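Local atomic coordinates of ALKF (Bacillus cereus, PDB entry 3ZBO), a protein that is related to the HEAT-like repeat DNA glycosylases and has affinity for branched DNA structures, though its function remains uncertain. Residues Thr11-Leu16 against Glu60-Thr65; Gly43-Ile48 against Ala70-Gly75; Ser86-Trp91 against Ser110-Ala115; Ser101-Ala106 against Tyr138-Gly143. All blocks are in the same frame, centred on the assembly; numbering follows the deposited sequence.

Contact 1. Residues Thr11-Leu16 against Glu60-Thr65; sequences TVMQEL and EELYAT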
loop_
_atom_site.group_PDB
_atom_site.type_symbol
_atom_site.label_atom_id
_atom_site.label_comp_id
_atom_site.label_asym_id
_atom_site.label_seq_id
_atom_site.Cartn_x
_atom_site.Cartn_y
_atom_site.Cartn_z
ATOM N N THR A 11 -14.108 22.959 -4.054
ATOM C CA THR A 11 -14.309 22.537 -5.429
ATOM C C THR A 11 -13.852 21.081 -5.636
ATOM O O THR A 11 -14.553 20.273 -6.277
ATOM C CB THR A 11 -13.555 23.437 -6.393
ATOM O OG1 THR A 11 -14.076 24.762 -6.229
ATOM C CG2 THR A 11 -13.720 23.010 -7.852
ATOM N N VAL A 12 -12.721 20.706 -5.059
ATOM C CA VAL A 12 -12.334 19.291 -5.169
ATOM C C VAL A 12 -13.306 18.357 -4.516
ATOM O O VAL A 12 -13.599 17.285 -5.117
ATOM C CB VAL A 12 -10.918 19.066 -4.522
ATOM C CG1 VAL A 12 -10.542 17.568 -4.523
ATOM C CG2 VAL A 12 -9.838 19.957 -5.272
ATOM N N MET A 13 -13.777 18.720 -3.323
ATOM C CA MET A 13 -14.752 17.911 -2.605
ATOM C C MET A 13 -16.049 17.804 -3.411
ATOM O O MET A 13 -16.661 16.718 -3.511
ATOM C CB MET A 13 -15.014 18.435 -1.229
ATOM C CG MET A 13 -13.836 18.344 -0.215
ATOM S SD MET A 13 -13.323 16.591 -0.009
ATOM C CE MET A 13 -14.661 15.915 0.942
ATOM N N GLN A 14 -16.454 18.903 -4.048
ATOM C CA GLN A 14 -17.659 18.764 -4.923
ATOM C C GLN A 14 -17.458 17.846 -6.108
ATOM O O GLN A 14 -18.369 17.000 -6.425
ATOM C CB GLN A 14 -18.068 20.157 -5.415
ATOM C CG GLN A 14 -18.831 20.903 -4.340
ATOM C CD GLN A 14 -18.989 22.380 -4.656
ATOM O OE1 GLN A 14 -19.841 23.034 -4.062
ATOM N NE2 GLN A 14 -18.176 22.919 -5.600
ATOM N N GLU A 15 -16.305 17.951 -6.766
ATOM C CA GLU A 15 -16.001 17.139 -7.956
ATOM C C GLU A 15 -15.910 15.651 -7.559
ATOM O O GLU A 15 -16.389 14.760 -8.287
ATOM C CB GLU A 15 -14.750 17.613 -8.658
ATOM C CG GLU A 15 -14.842 19.121 -9.074
ATOM C CD GLU A 15 -13.953 19.509 -10.256
ATOM O OE1 GLU A 15 -13.083 18.693 -10.669
ATOM O OE2 GLU A 15 -14.141 20.663 -10.776
ATOM N N LEU A 16 -15.295 15.366 -6.408
ATOM C CA LEU A 16 -15.201 13.964 -5.989
ATOM C C LEU A 16 -16.563 13.373 -5.637
ATOM O O LEU A 16 -16.889 12.254 -6.006
ATOM C CB LEU A 16 -14.253 13.851 -4.774
ATOM C CG LEU A 16 -12.772 14.084 -5.053
ATOM C CD1 LEU A 16 -12.015 13.899 -3.720
ATOM C CD2 LEU A 16 -12.210 13.147 -6.069
ATOM N N GLU A 60 -3.187 18.139 2.443
ATOM C CA GLU A 60 -3.428 18.088 3.894
ATOM C C GLU A 60 -4.854 18.308 4.253
ATOM O O GLU A 60 -5.402 17.606 5.162
ATOM C CB GLU A 60 -2.530 19.043 4.695
ATOM C CG GLU A 60 -1.083 18.683 4.620
ATOM C CD GLU A 60 -0.643 17.449 5.421
ATOM O OE1 GLU A 60 -1.396 17.063 6.307
ATOM O OE2 GLU A 60 0.433 16.960 5.211
ATOM N N GLU A 61 -5.502 19.307 3.613
ATOM C CA GLU A 61 -6.900 19.509 3.925
ATOM C C GLU A 61 -7.799 18.328 3.509
ATOM O O GLU A 61 -8.747 18.009 4.263
ATOM C CB GLU A 61 -7.415 20.789 3.233
ATOM C CG GLU A 61 -6.742 22.031 3.734
ATOM C CD GLU A 61 -7.522 23.314 3.310
ATOM O OE1 GLU A 61 -8.789 23.358 3.289
ATOM O OE2 GLU A 61 -6.810 24.331 3.057
ATOM N N LEU A 62 -7.477 17.748 2.372
ATOM C CA LEU A 62 -8.273 16.601 1.879
ATOM C C LEU A 62 -8.034 15.429 2.823
ATOM O O LEU A 62 -9.036 14.730 3.185
ATOM C CB LEU A 62 -7.867 16.240 0.457
ATOM C CG LEU A 62 -8.286 17.315 -0.526
ATOM C CD1 LEU A 62 -7.636 16.980 -1.827
ATOM C CD2 LEU A 62 -9.783 17.328 -0.698
ATOM N N TYR A 63 -6.801 15.211 3.260
ATOM C CA TYR A 63 -6.590 13.995 4.120
ATOM C C TYR A 63 -7.308 14.145 5.463
ATOM O O TYR A 63 -7.846 13.169 6.036
ATOM C CB TYR A 63 -5.072 13.814 4.298
ATOM C CG TYR A 63 -4.775 12.413 4.762
ATOM C CD1 TYR A 63 -4.681 11.354 3.853
ATOM C CD2 TYR A 63 -4.585 12.166 6.128
ATOM C CE1 TYR A 63 -4.390 10.033 4.291
ATOM C CE2 TYR A 63 -4.367 10.868 6.594
ATOM C CZ TYR A 63 -4.274 9.820 5.649
ATOM O OH TYR A 63 -4.016 8.550 6.119
ATOM N N ALA A 64 -7.425 15.389 5.926
ATOM C CA ALA A 64 -8.072 15.668 7.202
ATOM C C ALA A 64 -9.538 15.476 7.204
ATOM O O ALA A 64 -10.161 15.567 8.302
ATOM C CB ALA A 64 -7.740 17.154 7.663
ATOM N N THR A 65 -10.148 15.349 6.013
ATOM C CA THR A 65 -11.617 15.137 5.945
ATOM C C THR A 65 -12.030 13.844 6.640
ATOM O O THR A 65 -13.181 13.722 7.088
ATOM C CB THR A 65 -12.138 15.094 4.537
ATOM O OG1 THR A 65 -11.587 14.011 3.848
ATOM C CG2 THR A 65 -11.865 16.445 3.834
#
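Leu62 drives its two methyl groups toward the helix that carries Val12 and Met13, and the way these three meet shows how two helices can be joined almost wholly by branch ends. The tight part is Leu62 against Val12, both buried, with the Met13 sulfur at its margin. Leu62 CD2 lies 3.9 Å from Val12 CG1, while Leu62 CD1 comes within 4.0 Å of the same methyl, so one valine branch faces both ends of the leucine fork; the two side chains meet at about a right angle. With chi1 at 175°, Val12 CG1 stands opposite the backbone N, where it meets the leucine. On the next residue, Met13 SD passes 3.7 Å from Leu62 CD2, its chain folding at both chi2 (-59°) and chi3 (-73°), which turns the thioether in toward helix 56-63.

Packing is thinner on the more exposed side. There Met13 CE and Thr65 CG2 reach for each other tip to tip, 4.1 Å apart, and both residues stay partly open to solvent. No hydrogen bond crosses the contact, which buries just 167 Å². The polar end of Thr65 turns back to its own segment instead: OG1 meets Leu62 O at 2.7 Å, and the same carbonyl oxygen takes Thr65 N at 3.1 Å. A further partner of OG1 is Asn67 N. This double grip closes the turn at Leu62-Thr65, with Ala70 of helix 68-77 packing on both Met13 and Thr65. Such apolar packing of one helix on another is consistent with the predominantly helical, HEAT-like repeat fold of the AlkD-like proteins.

Contact 2. Residues Gly43-Ile48 against Ala70-Gly75; sequences GAMKPI and AMYFAG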
loop_
_atom_site.group_PDB
_atom_site.type_symbol
_atom_site.label_atom_id
_atom_site.label_comp_id
_atom_site.label_asym_id
_atom_site.label_seq_id
_atom_site.Cartn_x
_atom_site.Cartn_y
_atom_site.Cartn_z
ATOM N N GLY A 43 -9.628 5.593 -11.578
ATOM C CA GLY A 43 -9.274 6.181 -12.889
ATOM C C GLY A 43 -10.050 7.476 -13.121
ATOM O O GLY A 43 -9.600 8.344 -13.939
ATOM N N ALA A 44 -11.187 7.621 -12.454
ATOM C CA ALA A 44 -11.995 8.834 -12.592
ATOM C C ALA A 44 -11.285 10.048 -11.992
ATOM O O ALA A 44 -11.641 11.177 -12.295
ATOM C CB ALA A 44 -13.421 8.649 -12.002
ATOM N N MET A 45 -10.244 9.815 -11.184
ATOM C CA MET A 45 -9.480 10.929 -10.653
ATOM C C MET A 45 -8.440 11.563 -11.569
ATOM O O MET A 45 -7.969 12.647 -11.238
ATOM C CB MET A 45 -8.774 10.467 -9.332
ATOM C CG MET A 45 -9.844 10.058 -8.333
ATOM S SD MET A 45 -8.936 9.350 -6.852
ATOM C CE MET A 45 -10.285 9.001 -5.766
ATOM N N LYS A 46 -8.119 10.899 -12.695
ATOM C CA LYS A 46 -7.026 11.335 -13.549
ATOM C C LYS A 46 -7.198 12.768 -14.044
ATOM O O LYS A 46 -6.267 13.523 -13.853
ATOM C CB LYS A 46 -6.679 10.348 -14.687
ATOM C CG LYS A 46 -5.301 10.661 -15.330
ATOM C CD LYS A 46 -4.551 9.365 -15.686
ATOM C CE LYS A 46 -3.141 9.661 -16.143
ATOM N NZ LYS A 46 -3.185 10.089 -17.565
ATOM N N PRO A 47 -8.394 13.158 -14.557
ATOM C CA PRO A 47 -8.427 14.557 -14.988
ATOM C C PRO A 47 -8.249 15.591 -13.887
ATOM O O PRO A 47 -7.580 16.618 -14.132
ATOM C CB PRO A 47 -9.856 14.739 -15.540
ATOM C CG PRO A 47 -10.417 13.343 -15.769
ATOM C CD PRO A 47 -9.738 12.516 -14.692
ATOM N N ILE A 48 -8.835 15.348 -12.693
ATOM C CA ILE A 48 -8.640 16.331 -11.587
ATOM C C ILE A 48 -7.161 16.395 -11.146
ATOM O O ILE A 48 -6.638 17.470 -10.875
ATOM C CB ILE A 48 -9.490 15.991 -10.333
ATOM C CG1 ILE A 48 -10.928 15.564 -10.633
ATOM C CG2 ILE A 48 -9.444 17.167 -9.344
ATOM C CD1 ILE A 48 -11.763 15.360 -9.397
ATOM N N ALA A 70 -11.447 11.311 -0.605
ATOM C CA ALA A 70 -10.616 12.534 -0.510
ATOM C C ALA A 70 -9.216 12.243 -0.008
ATOM O O ALA A 70 -8.246 12.880 -0.462
ATOM C CB ALA A 70 -11.283 13.545 0.478
ATOM N N MET A 71 -9.153 11.301 0.921
ATOM C CA MET A 71 -7.844 10.909 1.431
ATOM C C MET A 71 -6.963 10.191 0.377
ATOM O O MET A 71 -5.752 10.425 0.300
ATOM C CB MET A 71 -7.972 10.001 2.642
ATOM C CG MET A 71 -8.589 10.703 3.815
ATOM S SD MET A 71 -9.211 9.592 5.104
ATOM C CE MET A 71 -7.677 9.356 6.056
ATOM N N TYR A 72 -7.594 9.311 -0.429
ATOM C CA TYR A 72 -6.915 8.712 -1.563
ATOM C C TYR A 72 -6.427 9.779 -2.515
ATOM O O TYR A 72 -5.254 9.730 -2.950
ATOM C CB TYR A 72 -7.896 7.663 -2.209
ATOM C CG TYR A 72 -7.116 6.878 -3.243
ATOM C CD1 TYR A 72 -6.933 7.392 -4.528
ATOM C CD2 TYR A 72 -6.674 5.610 -2.987
ATOM C CE1 TYR A 72 -6.195 6.624 -5.450
ATOM C CE2 TYR A 72 -5.888 4.872 -3.892
ATOM C CZ TYR A 72 -5.710 5.375 -5.146
ATOM O OH TYR A 72 -4.924 4.646 -6.049
ATOM N N PHE A 73 -7.276 10.737 -2.848
ATOM C CA PHE A 73 -6.868 11.731 -3.801
ATOM C C PHE A 73 -5.746 12.613 -3.191
ATOM O O PHE A 73 -4.819 13.017 -3.900
ATOM C CB PHE A 73 -8.103 12.599 -4.177
ATOM C CG PHE A 73 -7.824 13.533 -5.273
ATOM C CD1 PHE A 73 -7.587 13.038 -6.516
ATOM C CD2 PHE A 73 -7.744 14.891 -5.041
ATOM C CE1 PHE A 73 -7.228 13.909 -7.593
ATOM C CE2 PHE A 73 -7.433 15.767 -6.143
ATOM C CZ PHE A 73 -7.178 15.241 -7.377
ATOM N N ALA A 74 -5.808 12.892 -1.878
ATOM C CA ALA A 74 -4.738 13.676 -1.232
ATOM C C ALA A 74 -3.403 12.971 -1.472
ATOM O O ALA A 74 -2.382 13.592 -1.755
ATOM C CB ALA A 74 -5.006 13.720 0.227
ATOM N N GLY A 75 -3.382 11.611 -1.373
ATOM C CA GLY A 75 -2.083 10.938 -1.678
ATOM C C GLY A 75 -1.607 11.200 -3.109
ATOM O O GLY A 75 -0.398 11.345 -3.286
#
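Met45 meets Tyr72 and Phe73 in a buried Met-aromatic contact, made by segment 43-48, on the N-terminal side of helix 46-52, against helix 68-77. One thioether serves two neighbouring rings. Its sulfur, Met45 SD, stands 3.6 Å from Tyr72 CD1, and 4.9 Å from the centre of that ring in an oblique approach. Toward Phe73 it comes in at the ring edge, 78° off the ring normal, with SD 3.9 Å from Phe73 CD1. An extended chi2 (174°) carries SD outward to the Tyr72 and Phe73 rings, and chi3 (177°) sends Met45 CE on, to 3.9 Å from Tyr72 CD1.

Three residues on, Ile48 completes the hold on Phe73. Ile48 CG2, set opposite its own backbone N, lies 3.6 Å from Phe73 CZ, and Ile48 CB is 3.8 Å from the same carbon. The phenyl group is thus touched at CD1 by Met45 and at its far end by Ile48, while Val12 and Leu62 also pack against it. Tyr72 sends its hydroxyl elsewhere, to Arg240 O near the C terminus, and its ring also rests on Val104 of helix 98-110.

No hydrogen bond joins the two segments across the 236 Å² that they bury. What unites them is dispersion and the polarisable sulfur beside aromatic carbon, a chemistry suited to a buried interior and needing no hydrogen-bond partner.

Contact 3. Residues Ser86-Trp91 against Ser110-Ala115; sequences SDFDRW and SESNIA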
loop_
_atom_site.group_PDB
_atom_site.type_symbol
_atom_site.label_atom_id
_atom_site.label_comp_id
_atom_site.label_asym_id
_atom_site.label_seq_id
_atom_site.Cartn_x
_atom_site.Cartn_y
_atom_site.Cartn_z
ATOM N N SER A 86 7.597 13.272 10.437
ATOM C CA SER A 86 6.504 13.653 11.286
ATOM C C SER A 86 5.209 13.709 10.438
ATOM O O SER A 86 4.173 13.327 10.927
ATOM C CB SER A 86 6.829 15.040 11.973
ATOM O OG SER A 86 5.657 15.469 12.625
ATOM N N ASP A 87 5.322 14.174 9.183
ATOM C CA ASP A 87 4.151 14.274 8.335
ATOM C C ASP A 87 3.603 12.864 8.067
ATOM O O ASP A 87 2.380 12.644 8.143
ATOM C CB ASP A 87 4.456 14.909 6.996
ATOM C CG ASP A 87 4.834 16.424 7.098
ATOM O OD1 ASP A 87 4.320 17.105 8.025
ATOM O OD2 ASP A 87 5.636 16.897 6.224
ATOM N N PHE A 88 4.511 11.954 7.685
ATOM C CA PHE A 88 4.029 10.571 7.456
ATOM C C PHE A 88 3.460 9.941 8.693
ATOM O O PHE A 88 2.437 9.200 8.582
ATOM C CB PHE A 88 5.147 9.723 6.878
ATOM C CG PHE A 88 5.351 9.965 5.406
ATOM C CD1 PHE A 88 4.392 9.466 4.469
ATOM C CD2 PHE A 88 6.451 10.614 4.970
ATOM C CE1 PHE A 88 4.581 9.787 3.070
ATOM C CE2 PHE A 88 6.642 10.930 3.570
ATOM C CZ PHE A 88 5.663 10.485 2.628
ATOM N N ASP A 89 4.008 10.241 9.891
ATOM C CA ASP A 89 3.416 9.661 11.096
ATOM C C ASP A 89 2.025 10.220 11.337
ATOM O O ASP A 89 1.117 9.508 11.752
ATOM C CB ASP A 89 4.323 10.021 12.310
ATOM C CG ASP A 89 5.603 9.176 12.342
ATOM O OD1 ASP A 89 5.580 8.119 11.725
ATOM O OD2 ASP A 89 6.656 9.573 12.914
ATOM N N ARG A 90 1.766 11.516 10.985
ATOM C CA ARG A 90 0.384 11.991 11.050
ATOM C C ARG A 90 -0.553 11.246 10.116
ATOM O O ARG A 90 -1.672 10.856 10.485
ATOM C CB ARG A 90 0.262 13.513 10.733
ATOM C CG ARG A 90 0.963 14.354 11.792
ATOM C CD ARG A 90 0.733 15.894 11.558
ATOM N NE ARG A 90 1.348 16.302 10.294
ATOM C CZ ARG A 90 0.746 16.412 9.076
ATOM N NH1 ARG A 90 -0.547 16.126 8.852
ATOM N NH2 ARG A 90 1.491 16.728 8.031
ATOM N N TRP A 91 -0.063 11.047 8.918
ATOM C CA TRP A 91 -0.938 10.416 7.896
ATOM C C TRP A 91 -1.215 8.952 8.336
ATOM O O TRP A 91 -2.347 8.499 8.280
ATOM C CB TRP A 91 -0.261 10.433 6.500
ATOM C CG TRP A 91 -0.477 11.776 5.801
ATOM C CD1 TRP A 91 -0.326 13.016 6.341
ATOM C CD2 TRP A 91 -0.704 11.948 4.406
ATOM N NE1 TRP A 91 -0.549 13.982 5.322
ATOM C CE2 TRP A 91 -0.831 13.324 4.165
ATOM C CE3 TRP A 91 -0.894 11.059 3.356
ATOM C CZ2 TRP A 91 -1.052 13.874 2.872
ATOM C CZ3 TRP A 91 -1.229 11.603 2.039
ATOM C CH2 TRP A 91 -1.356 12.982 1.868
ATOM N N SER A 110 6.408 5.519 -0.504
ATOM C CA SER A 110 7.351 4.891 -1.466
ATOM C C SER A 110 7.888 5.908 -2.465
ATOM O O SER A 110 8.880 5.571 -3.133
ATOM C CB SER A 110 6.629 3.680 -2.189
ATOM O OG SER A 110 5.718 4.200 -3.129
ATOM N N GLU A 111 7.259 7.079 -2.538
ATOM C CA GLU A 111 7.670 8.121 -3.505
ATOM C C GLU A 111 8.486 9.203 -2.811
ATOM O O GLU A 111 8.856 10.196 -3.463
ATOM C CB GLU A 111 6.434 8.720 -4.166
ATOM C CG GLU A 111 5.725 7.746 -5.182
ATOM C CD GLU A 111 6.634 7.357 -6.345
ATOM O OE1 GLU A 111 7.397 8.233 -6.821
ATOM O OE2 GLU A 111 6.599 6.185 -6.783
ATOM N N SER A 112 8.739 9.026 -1.513
ATOM C CA SER A 112 9.513 9.990 -0.766
ATOM C C SER A 112 10.990 9.622 -0.817
ATOM O O SER A 112 11.385 8.587 -1.335
ATOM C CB SER A 112 9.020 9.959 0.689
ATOM O OG SER A 112 9.634 8.880 1.325
ATOM N N ASN A 113 11.805 10.461 -0.142
ATOM C CA ASN A 113 13.211 10.172 0.013
ATOM C C ASN A 113 13.550 9.539 1.318
ATOM O O ASN A 113 14.720 9.348 1.593
ATOM C CB ASN A 113 14.016 11.510 -0.106
ATOM C CG ASN A 113 13.873 12.166 -1.477
ATOM O OD1 ASN A 113 13.763 13.424 -1.588
ATOM N ND2 ASN A 113 13.878 11.364 -2.510
ATOM N N ILE A 114 12.565 9.144 2.147
ATOM C CA ILE A 114 12.861 8.583 3.449
ATOM C C ILE A 114 12.102 7.272 3.653
ATOM O O ILE A 114 11.851 6.811 4.749
ATOM C CB ILE A 114 12.478 9.569 4.583
ATOM C CG1 ILE A 114 11.035 10.087 4.411
ATOM C CG2 ILE A 114 13.392 10.795 4.445
ATOM C CD1 ILE A 114 10.542 10.870 5.591
ATOM N N ALA A 115 11.790 6.596 2.535
ATOM C CA ALA A 115 10.882 5.450 2.538
ATOM C C ALA A 115 11.349 4.312 3.414
ATOM O O ALA A 115 10.600 3.815 4.291
ATOM C CB ALA A 115 10.621 4.984 1.107
#
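Phe88 of helix 85-94 is the single side chain that reaches across to the loop carrying Ser112 and Ile114. The apolar part is brief. Phe88 CE2 and CZ both lie 3.9 Å from Ser112 CB, so the serine meets the ring through its methylene, and Ile114 CD1 approaches Phe88 CD2 at 4.1 Å. Both loop residues come at the ring obliquely. The extended end of Ile114 (chi2 171°) is what brings its terminal methyl that far. Together they bury 105 Å².

Hydrogen bonding shapes the loop itself. Ser112 OG, tucked between its backbone N and carbonyl carbon (chi1 81°), accepts from Ile114 N at 3.1 Å, which makes an ST turn; the same hydroxyl also bonds to Leu109 O. The turn presents the CB of Ser112 to the phenyl ring while its oxygen is occupied within the loop.

Charge pairing lies to one side, along helix 85-94. Arg90 NH2 meets Asp87 OD1 at 2.9 Å, close to the guanidinium plane but above that of the carboxylate, and Arg90 NH1 has a second acid in Glu60.

The loop connects helix 98-110 to helix 115-124, with Ile114 at the N-cap position of the latter. Phe88 also packs on Thr108 and Leu109, and Arg145 binds the carbonyls of Ser110 and Ser112, so the turn is held between helix 85-94 and the end of helix 128-144.

Contact 4. Residues Ser101-Ala106 against Tyr138-Gly143; sequences SDYVVA and YCWLLG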
loop_
_atom_site.group_PDB
_atom_site.type_symbol
_atom_site.label_atom_id
_atom_site.label_comp_id
_atom_site.label_asym_id
_atom_site.label_seq_id
_atom_site.Cartn_x
_atom_site.Cartn_y
_atom_site.Cartn_z
ATOM N N SER A 101 -3.787 2.505 4.813
ATOM C CA SER A 101 -2.421 2.255 5.153
ATOM C C SER A 101 -1.622 1.783 3.944
ATOM O O SER A 101 -0.457 2.177 3.764
ATOM C CB SER A 101 -2.309 1.255 6.313
ATOM O OG SER A 101 -2.954 0.033 5.947
ATOM N N ASP A 102 -2.225 0.913 3.115
ATOM C CA ASP A 102 -1.416 0.117 2.130
ATOM C C ASP A 102 -1.436 0.836 0.763
ATOM O O ASP A 102 -0.397 0.789 0.083
ATOM C CB ASP A 102 -2.000 -1.258 1.932
ATOM C CG ASP A 102 -2.023 -2.117 3.213
ATOM O OD1 ASP A 102 -1.538 -1.678 4.274
ATOM O OD2 ASP A 102 -2.607 -3.207 3.028
ATOM N N TYR A 103 -2.587 1.452 0.376
ATOM C CA TYR A 103 -2.700 1.967 -0.996
ATOM C C TYR A 103 -2.622 3.508 -1.061
ATOM O O TYR A 103 -2.520 4.090 -2.147
ATOM C CB TYR A 103 -4.013 1.490 -1.625
ATOM C CG TYR A 103 -4.240 0.013 -1.563
ATOM C CD1 TYR A 103 -3.178 -0.918 -1.616
ATOM C CD2 TYR A 103 -5.550 -0.439 -1.392
ATOM C CE1 TYR A 103 -3.466 -2.322 -1.602
ATOM C CE2 TYR A 103 -5.792 -1.793 -1.323
ATOM C CZ TYR A 103 -4.771 -2.668 -1.410
ATOM O OH TYR A 103 -5.097 -4.004 -1.277
ATOM N N VAL A 104 -2.563 4.177 0.095
ATOM C CA VAL A 104 -2.491 5.657 0.136
ATOM C C VAL A 104 -1.227 6.086 0.899
ATOM O O VAL A 104 -0.248 6.517 0.268
ATOM C CB VAL A 104 -3.706 6.271 0.815
ATOM C CG1 VAL A 104 -3.545 7.820 0.827
ATOM C CG2 VAL A 104 -4.962 5.900 0.070
ATOM N N VAL A 105 -1.102 5.808 2.202
ATOM C CA VAL A 105 0.076 6.247 2.901
ATOM C C VAL A 105 1.328 5.507 2.454
ATOM O O VAL A 105 2.351 6.152 2.216
ATOM C CB VAL A 105 -0.170 6.061 4.411
ATOM C CG1 VAL A 105 1.054 6.637 5.184
ATOM C CG2 VAL A 105 -1.448 6.857 4.889
ATOM N N ALA A 106 1.285 4.166 2.330
ATOM C CA ALA A 106 2.517 3.437 1.924
ATOM C C ALA A 106 2.924 3.864 0.500
ATOM O O ALA A 106 4.140 3.864 0.208
ATOM C CB ALA A 106 2.221 1.943 1.941
ATOM N N TYR A 138 7.519 -1.440 1.222
ATOM C CA TYR A 138 8.597 -2.202 0.577
ATOM C C TYR A 138 8.142 -2.819 -0.741
ATOM O O TYR A 138 8.921 -2.902 -1.704
ATOM C CB TYR A 138 9.243 -3.278 1.447
ATOM C CG TYR A 138 10.361 -2.712 2.274
ATOM C CD1 TYR A 138 10.115 -2.135 3.529
ATOM C CD2 TYR A 138 11.661 -2.684 1.738
ATOM C CE1 TYR A 138 11.193 -1.591 4.242
ATOM C CE2 TYR A 138 12.737 -2.159 2.519
ATOM C CZ TYR A 138 12.465 -1.629 3.700
ATOM O OH TYR A 138 13.545 -1.116 4.396
ATOM N N CYS A 139 6.930 -3.359 -0.781
ATOM C CA CYS A 139 6.461 -3.931 -2.069
ATOM C C CYS A 139 6.459 -2.853 -3.141
ATOM O O CYS A 139 6.876 -3.155 -4.281
ATOM C CB CYS A 139 5.045 -4.467 -1.936
ATOM S SG CYS A 139 4.868 -5.792 -0.765
ATOM N N TRP A 140 6.025 -1.604 -2.845
ATOM C CA TRP A 140 5.971 -0.573 -3.863
ATOM C C TRP A 140 7.368 -0.142 -4.217
ATOM O O TRP A 140 7.618 0.139 -5.420
ATOM C CB TRP A 140 5.151 0.658 -3.372
ATOM C CG TRP A 140 3.818 0.219 -2.773
ATOM C CD1 TRP A 140 3.260 0.832 -1.663
ATOM C CD2 TRP A 140 2.916 -0.859 -3.130
ATOM N NE1 TRP A 140 2.054 0.227 -1.320
ATOM C CE2 TRP A 140 1.861 -0.851 -2.138
ATOM C CE3 TRP A 140 2.937 -1.929 -4.104
ATOM C CZ2 TRP A 140 0.779 -1.728 -2.190
ATOM C CZ3 TRP A 140 1.912 -2.796 -4.135
ATOM C CH2 TRP A 140 0.822 -2.739 -3.158
ATOM N N LEU A 141 8.275 -0.088 -3.239
ATOM C CA LEU A 141 9.686 0.306 -3.566
ATOM C C LEU A 141 10.334 -0.743 -4.462
ATOM O O LEU A 141 11.054 -0.385 -5.437
ATOM C CB LEU A 141 10.494 0.353 -2.273
ATOM C CG LEU A 141 10.195 1.517 -1.365
ATOM C CD1 LEU A 141 10.964 1.252 -0.125
ATOM C CD2 LEU A 141 10.599 2.837 -2.001
ATOM N N LEU A 142 10.082 -2.019 -4.218
ATOM C CA LEU A 142 10.754 -3.086 -5.064
ATOM C C LEU A 142 10.239 -2.971 -6.493
ATOM O O LEU A 142 10.949 -3.412 -7.415
ATOM C CB LEU A 142 10.394 -4.409 -4.474
ATOM C CG LEU A 142 11.148 -4.704 -3.220
ATOM C CD1 LEU A 142 10.523 -5.886 -2.438
ATOM C CD2 LEU A 142 12.701 -4.918 -3.431
ATOM N N GLY A 143 9.072 -2.300 -6.734
ATOM C CA GLY A 143 8.653 -2.034 -8.139
ATOM C C GLY A 143 9.055 -0.703 -8.744
ATOM O O GLY A 143 8.940 -0.512 -9.995
#
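The indole of Trp140 has Cys139 CB over one face, 4.0 Å above the plane and offset toward the rim, while its pyrrole edge faces Asp102 and Ala106 of the opposing helix. This is a helix-helix crossing in a largely helical fold like that of the HEAT-like repeat glycosylases: the axes of segments 101-106 and 138-143 pass 10.9 Å apart and cross at -62°. The Ala106 carbonyl lies at the indole edge, its O 3.7 Å from Trp140 CD1, and Ala106 CB is equally close to NE1. Tyr103 comes up at the benzo end, where its CD1 is 4.1 Å from Trp140 CZ2; the tryptophan atom sits at the tyrosine edge. Beyond the two segments, Tyr238 meets the indole edge-to-face.

Segment 101-106 of helix 98-110 contains a wider pi-type turn, in which Ala106 N bonds to Ser101 O at 3.0 Å, five residues back, instead of to Asp102 O. The Asp102 carboxylate is engaged by Ser101 and, from helix 128-144, by Ser132. Its backbone carbonyl points across the interface to the tryptophan: Trp140 NE1 donates to Asp102 O at 2.9 Å, nearly in line with the carbonyl and only 14° out of the indole plane.

From the N terminus, contact 1 joins helix 9-19 to helix 56-63, and contact 2 opens inside that loop at 43-48 but closes beyond it at 70-75, so the two cross; their centres are about 10 Å apart, and Tyr63 O packs against Met71 CG. Contacts 3 and 4 repeat the pattern: 101-106 lies within the loop closed by 86-91 and 110-115, yet its partner 138-143 comes later. Nothing nests. The two crossed pairs follow in series, bridged by Tyr63 OH with Trp91 O and by Val104 against Met71 and Tyr72. Together they tie helices between 9-19 and 128-144 into overlapping closures.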